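Nucleoporin NUP116 (Candida glabrata, PDB 3NF5) probably serves as a structural component of the nuclear pore complex, of which this chain is the C-terminal domain that targets the protein to the pore. Local coordinates at residues L39-F51 against I65-L79. Residues are numbered along the deposited sequence; the frame is centred on the assembly and turned at random.
Sequences LVVGNKQYGKIEF and ICDDLVVFQPMSVLL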
loop_
_atom_site.group_PDB
_atom_site.type_symbol
_atom_site.label_atom_id
_atom_site.label_comp_id
_atom_site.label_asym_id
_atom_site.label_seq_id
_atom_site.Cartn_x
_atom_site.Cartn_y
_atom_site.Cartn_z
ATOM N N LEU A 39 -1.746 -5.603 11.072
ATOM C CA LEU A 39 -2.110 -5.969 9.677
ATOM C C LEU A 39 -1.158 -5.262 8.641
ATOM O O LEU A 39 -0.927 -4.034 8.675
ATOM C CB LEU A 39 -3.589 -5.694 9.345
ATOM C CG LEU A 39 -4.160 -5.921 7.928
ATOM C CD1 LEU A 39 -4.149 -7.403 7.745
ATOM C CD2 LEU A 39 -5.566 -5.416 7.687
ATOM N N VAL A 40 -0.658 -6.083 7.719
ATOM C CA VAL A 40 0.250 -5.636 6.655
ATOM C C VAL A 40 -0.271 -6.160 5.363
ATOM O O VAL A 40 -0.497 -7.382 5.207
ATOM C CB VAL A 40 1.723 -6.112 6.838
ATOM C CG1 VAL A 40 2.561 -5.553 5.764
ATOM C CG2 VAL A 40 2.271 -5.691 8.213
ATOM N N VAL A 41 -0.482 -5.248 4.411
ATOM C CA VAL A 41 -0.841 -5.689 3.071
ATOM C C VAL A 41 0.220 -5.074 2.149
ATOM O O VAL A 41 0.323 -3.842 2.084
ATOM C CB VAL A 41 -2.249 -5.221 2.655
ATOM C CG1 VAL A 41 -2.646 -5.718 1.164
ATOM C CG2 VAL A 41 -3.355 -5.602 3.710
ATOM N N GLY A 42 0.959 -5.888 1.380
ATOM C CA GLY A 42 1.942 -5.300 0.478
ATOM C C GLY A 42 2.006 -5.929 -0.916
ATOM O O GLY A 42 1.437 -7.006 -1.182
ATOM N N ASN A 43 2.748 -5.244 -1.783
ATOM C CA ASN A 43 3.059 -5.701 -3.096
ATOM C C ASN A 43 4.581 -5.533 -3.183
ATOM O O ASN A 43 5.073 -4.443 -3.074
ATOM C CB ASN A 43 2.343 -4.850 -4.122
ATOM C CG ASN A 43 2.652 -5.308 -5.555
ATOM O OD1 ASN A 43 3.836 -5.558 -5.900
ATOM N ND2 ASN A 43 1.621 -5.485 -6.344
ATOM N N LYS A 44 5.312 -6.616 -3.356
ATOM C CA LYS A 44 6.764 -6.623 -3.252
ATOM C C LYS A 44 7.423 -5.675 -4.223
ATOM O O LYS A 44 8.472 -5.114 -3.929
ATOM C CB LYS A 44 7.332 -8.043 -3.531
ATOM C CG LYS A 44 7.019 -9.104 -2.452
ATOM C CD LYS A 44 8.028 -9.094 -1.309
ATOM C CE LYS A 44 7.677 -10.109 -0.201
ATOM N NZ LYS A 44 7.533 -11.549 -0.680
ATOM N N GLN A 45 6.810 -5.515 -5.387
ATOM C CA GLN A 45 7.324 -4.638 -6.431
ATOM C C GLN A 45 7.060 -3.141 -6.179
ATOM O O GLN A 45 7.883 -2.334 -6.594
ATOM C CB GLN A 45 6.712 -4.981 -7.804
ATOM C CG GLN A 45 7.243 -6.189 -8.520
ATOM C CD GLN A 45 7.067 -6.022 -10.016
ATOM O OE1 GLN A 45 7.999 -5.591 -10.709
ATOM N NE2 GLN A 45 5.842 -6.231 -10.497
ATOM N N TYR A 46 5.926 -2.774 -5.532
ATOM C CA TYR A 46 5.429 -1.382 -5.557
ATOM C C TYR A 46 5.183 -0.671 -4.224
ATOM O O TYR A 46 5.285 0.545 -4.183
ATOM C CB TYR A 46 4.177 -1.280 -6.386
ATOM C CG TYR A 46 4.366 -1.700 -7.859
ATOM C CD1 TYR A 46 5.384 -1.149 -8.639
ATOM C CD2 TYR A 46 3.533 -2.655 -8.440
ATOM C CE1 TYR A 46 5.572 -1.589 -10.023
ATOM C CE2 TYR A 46 3.738 -3.111 -9.792
ATOM C CZ TYR A 46 4.747 -2.565 -10.561
ATOM O OH TYR A 46 4.888 -2.979 -11.919
ATOM N N GLY A 47 4.863 -1.389 -3.147
ATOM C CA GLY A 47 4.649 -0.685 -1.864
ATOM C C GLY A 47 3.947 -1.571 -0.873
ATOM O O GLY A 47 3.620 -2.724 -1.161
ATOM N N LYS A 48 3.694 -1.005 0.301
ATOM C CA LYS A 48 2.945 -1.707 1.334
ATOM C C LYS A 48 2.216 -0.733 2.254
ATOM O O LYS A 48 2.580 0.432 2.393
ATOM C CB LYS A 48 3.829 -2.589 2.188
ATOM C CG LYS A 48 4.997 -1.938 2.938
ATOM C CD LYS A 48 5.790 -2.939 3.786
ATOM C CE LYS A 48 7.078 -2.330 4.374
ATOM N NZ LYS A 48 7.673 -3.317 5.324
ATOM N N ILE A 49 1.200 -1.273 2.908
ATOM C CA ILE A 49 0.545 -0.549 3.999
ATOM C C ILE A 49 0.564 -1.382 5.299
ATOM O O ILE A 49 0.336 -2.606 5.294
ATOM C CB ILE A 49 -0.882 -0.126 3.582
ATOM C CG1 ILE A 49 -1.504 0.746 4.697
ATOM C CG2 ILE A 49 -1.685 -1.295 3.195
ATOM C CD1 ILE A 49 -2.782 1.462 4.280
ATOM N N GLU A 50 0.918 -0.693 6.381
ATOM C CA GLU A 50 1.138 -1.299 7.749
ATOM C C GLU A 50 0.184 -0.494 8.663
ATOM O O GLU A 50 0.417 0.654 8.940
ATOM C CB GLU A 50 2.599 -1.198 8.174
ATOM C CG GLU A 50 3.507 -2.072 7.291
ATOM C CD GLU A 50 4.962 -1.674 7.309
ATOM O OE1 GLU A 50 5.831 -2.563 7.083
ATOM O OE2 GLU A 50 5.254 -0.485 7.491
ATOM N N PHE A 51 -0.934 -1.100 9.017
ATOM C CA PHE A 51 -1.922 -0.478 9.867
ATOM C C PHE A 51 -1.383 -0.416 11.297
ATOM O O PHE A 51 -0.877 -1.396 11.824
ATOM C CB PHE A 51 -3.238 -1.232 9.803
ATOM C CG PHE A 51 -3.886 -1.126 8.490
ATOM C CD1 PHE A 51 -3.623 -2.060 7.509
ATOM C CD2 PHE A 51 -4.651 -0.033 8.195
ATOM C CE1 PHE A 51 -4.179 -1.927 6.260
ATOM C CE2 PHE A 51 -5.189 0.138 6.958
ATOM C CZ PHE A 51 -4.957 -0.827 5.973
ATOM N N ILE A 65 -9.055 -8.195 -0.085
ATOM C CA ILE A 65 -8.198 -7.197 0.482
ATOM C C ILE A 65 -6.999 -6.902 -0.437
ATOM O O ILE A 65 -6.824 -5.750 -0.895
ATOM C CB ILE A 65 -7.701 -7.568 1.906
ATOM C CG1 ILE A 65 -8.868 -7.759 2.869
ATOM C CG2 ILE A 65 -6.733 -6.470 2.408
ATOM C CD1 ILE A 65 -8.443 -8.278 4.223
ATOM N N CYS A 66 -6.189 -7.916 -0.725
ATOM C CA CYS A 66 -5.081 -7.731 -1.689
ATOM C C CYS A 66 -5.573 -7.567 -3.125
ATOM O O CYS A 66 -6.320 -8.423 -3.640
ATOM C CB CYS A 66 -4.161 -8.943 -1.687
ATOM S SG CYS A 66 -3.346 -9.287 -0.144
ATOM N N ASP A 67 -5.121 -6.497 -3.766
ATOM C CA ASP A 67 -5.360 -6.191 -5.204
ATOM C C ASP A 67 -6.827 -5.901 -5.611
ATOM O O ASP A 67 -7.222 -6.059 -6.773
ATOM C CB ASP A 67 -4.732 -7.265 -6.083
ATOM C CG ASP A 67 -4.251 -6.746 -7.441
ATOM O OD1 ASP A 67 -3.879 -5.564 -7.638
ATOM O OD2 ASP A 67 -4.205 -7.602 -8.319
ATOM N N ASP A 68 -7.610 -5.417 -4.662
ATOM C CA ASP A 68 -8.960 -4.893 -4.886
ATOM C C ASP A 68 -9.170 -3.732 -3.887
ATOM O O ASP A 68 -9.154 -2.613 -4.268
ATOM C CB ASP A 68 -9.994 -6.017 -4.729
ATOM C CG ASP A 68 -11.432 -5.549 -4.817
ATOM O OD1 ASP A 68 -11.666 -4.313 -4.806
ATOM O OD2 ASP A 68 -12.350 -6.432 -4.812
ATOM N N LEU A 69 -9.290 -4.010 -2.597
ATOM C CA LEU A 69 -9.365 -2.924 -1.621
ATOM C C LEU A 69 -8.024 -2.159 -1.497
ATOM O O LEU A 69 -8.010 -0.987 -1.259
ATOM C CB LEU A 69 -9.700 -3.478 -0.245
ATOM C CG LEU A 69 -11.147 -4.000 -0.104
ATOM C CD1 LEU A 69 -11.324 -4.427 1.372
ATOM C CD2 LEU A 69 -12.126 -2.892 -0.499
ATOM N N VAL A 70 -6.921 -2.872 -1.599
ATOM C CA VAL A 70 -5.585 -2.314 -1.455
ATOM C C VAL A 70 -4.825 -2.693 -2.714
ATOM O O VAL A 70 -4.640 -3.895 -2.988
ATOM C CB VAL A 70 -4.817 -2.852 -0.222
ATOM C CG1 VAL A 70 -3.433 -2.177 -0.158
ATOM C CG2 VAL A 70 -5.598 -2.610 1.092
ATOM N N VAL A 71 -4.406 -1.674 -3.446
ATOM C CA VAL A 71 -3.707 -1.804 -4.760
ATOM C C VAL A 71 -2.457 -0.904 -4.753
ATOM O O VAL A 71 -2.507 0.246 -4.367
ATOM C CB VAL A 71 -4.667 -1.446 -5.956
ATOM C CG1 VAL A 71 -3.909 -1.350 -7.321
ATOM C CG2 VAL A 71 -5.830 -2.449 -6.086
ATOM N N PHE A 72 -1.322 -1.469 -5.093
ATOM C CA PHE A 72 -0.063 -0.722 -5.299
ATOM C C PHE A 72 0.333 -0.935 -6.755
ATOM O O PHE A 72 0.332 -2.056 -7.223
ATOM C CB PHE A 72 1.012 -1.290 -4.395
ATOM C CG PHE A 72 0.767 -1.029 -2.958
ATOM C CD1 PHE A 72 1.075 0.206 -2.419
ATOM C CD2 PHE A 72 0.151 -2.003 -2.155
ATOM C CE1 PHE A 72 0.832 0.445 -1.082
ATOM C CE2 PHE A 72 -0.079 -1.750 -0.820
ATOM C CZ PHE A 72 0.230 -0.558 -0.310
ATOM N N GLN A 73 0.541 0.157 -7.481
ATOM C CA GLN A 73 1.001 0.193 -8.869
ATOM C C GLN A 73 2.268 1.036 -8.897
ATOM O O GLN A 73 2.633 1.606 -7.874
ATOM C CB GLN A 73 -0.054 0.929 -9.684
ATOM C CG GLN A 73 -1.399 0.266 -9.797
ATOM C CD GLN A 73 -2.233 1.001 -10.833
ATOM O OE1 GLN A 73 -2.656 2.154 -10.629
ATOM N NE2 GLN A 73 -2.404 0.370 -11.985
ATOM N N PRO A 74 2.898 1.186 -10.070
ATOM C CA PRO A 74 4.010 2.144 -10.158
ATOM C C PRO A 74 3.684 3.541 -9.674
ATOM O O PRO A 74 2.812 4.216 -10.252
ATOM C CB PRO A 74 4.343 2.157 -11.689
ATOM C CG PRO A 74 3.860 0.804 -12.199
ATOM C CD PRO A 74 2.627 0.502 -11.376
HETATM N N MSE A 75 4.385 3.994 -8.604
HETATM C CA MSE A 75 4.189 5.331 -8.004
HETATM C C MSE A 75 2.725 5.669 -7.720
HETATM O O MSE A 75 2.259 6.801 -7.935
HETATM C CB MSE A 75 4.843 6.404 -8.856
HETATM C CG MSE A 75 6.213 6.049 -9.177
HETATM SE SE MSE A 75 7.234 7.582 -9.900
HETATM C CE MSE A 75 8.456 6.496 -10.755
ATOM N N SER A 76 1.995 4.662 -7.228
ATOM C CA SER A 76 0.562 4.792 -7.074
ATOM C C SER A 76 0.040 3.855 -5.951
ATOM O O SER A 76 0.298 2.636 -6.002
ATOM C CB SER A 76 -0.128 4.529 -8.433
ATOM O OG SER A 76 -1.548 4.725 -8.327
ATOM N N VAL A 77 -0.652 4.460 -4.962
ATOM C CA VAL A 77 -1.468 3.746 -3.954
ATOM C C VAL A 77 -2.959 4.042 -4.117
ATOM O O VAL A 77 -3.377 5.202 -4.024
ATOM C CB VAL A 77 -1.062 4.181 -2.531
ATOM C CG1 VAL A 77 -1.601 3.148 -1.463
ATOM C CG2 VAL A 77 0.372 4.348 -2.458
ATOM N N LEU A 78 -3.750 2.996 -4.370
ATOM C CA LEU A 78 -5.186 3.086 -4.593
ATOM C C LEU A 78 -5.888 2.269 -3.512
ATOM O O LEU A 78 -5.761 1.041 -3.464
ATOM C CB LEU A 78 -5.511 2.484 -5.934
ATOM C CG LEU A 78 -4.766 3.075 -7.170
ATOM C CD1 LEU A 78 -5.140 2.312 -8.472
ATOM C CD2 LEU A 78 -4.894 4.641 -7.330
ATOM N N LEU A 79 -6.597 2.948 -2.631
ATOM C CA LEU A 79 -7.298 2.272 -1.541
ATOM C C LEU A 79 -8.820 2.361 -1.795
ATOM O O LEU A 79 -9.337 3.452 -2.049
ATOM C CB LEU A 79 -6.922 2.947 -0.243
ATOM C CG LEU A 79 -5.433 3.013 0.079
ATOM C CD1 LEU A 79 -5.179 3.871 1.346
ATOM C CD2 LEU A 79 -4.769 1.575 0.171
HETATM O O HOH W 1 5.672 2.417 -6.594
#
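With CG of Phe72 set anti to the carbonyl carbon (chi1 -68°), the ring lies against Gly47 and Lys48, while Tyr46, turned the same way (chi1 -60°), lays its ring over Gln73 and Pro74. Two beta hairpins are packed together here, in the domain of the Nup98-type autopeptidase family: strands 40-43 and 47-51, within the six-stranded antiparallel sheet, carry on one face the small two-stranded sheet of 70-73 and 76-79. No direct hydrogen bond joins the two segments; the axes of strands 40-43 and 70-73 pass 7.1 Å apart at 31°, and the hairpins meet through side chains, ring-to-backbone packing and one bridging water.

Phe72 is the largest single contributor, buried against the hairpin 40-51. Gly47 CA makes a CH-pi contact over the Phe72 ring face, 4.2 Å from its centroid. At the far end of that ring, CZ reaches the backbone of Lys48 and also touches Ile49 CG2, the two side chains crossing at about a right angle. Gly47 also belongs to a classic beta bulge, in which Tyr46 and Gly47 both face Asn43 and donate their backbone N-H groups to Asn43 O. Asn43 OD1 accepts from Gln45 N in an Asx turn (3.0 Å), while Asn43 CB packs on Phe72 CB.

Toward the helical turn 65-69 the packing is aliphatic. Val41 sends its branches apart: CG1 meets Val70 tip to tip and also Cys66 SG, and CG2 lies 3.7 Å from Ile65 CG2. Tyr16 of the adjoining strand 16-19 hydrogen-bonds through its hydroxyl to Phe72 N.

At the turn ends, a water accepts from the backbone N of Met75 (selenomethionine) and can donate to Tyr46 O. The Tyr46 ring has Gln45 CB over one face; over the other, Pro74 CD makes a CH-pi contact 3.9 Å from the ring centroid, 16° off the normal.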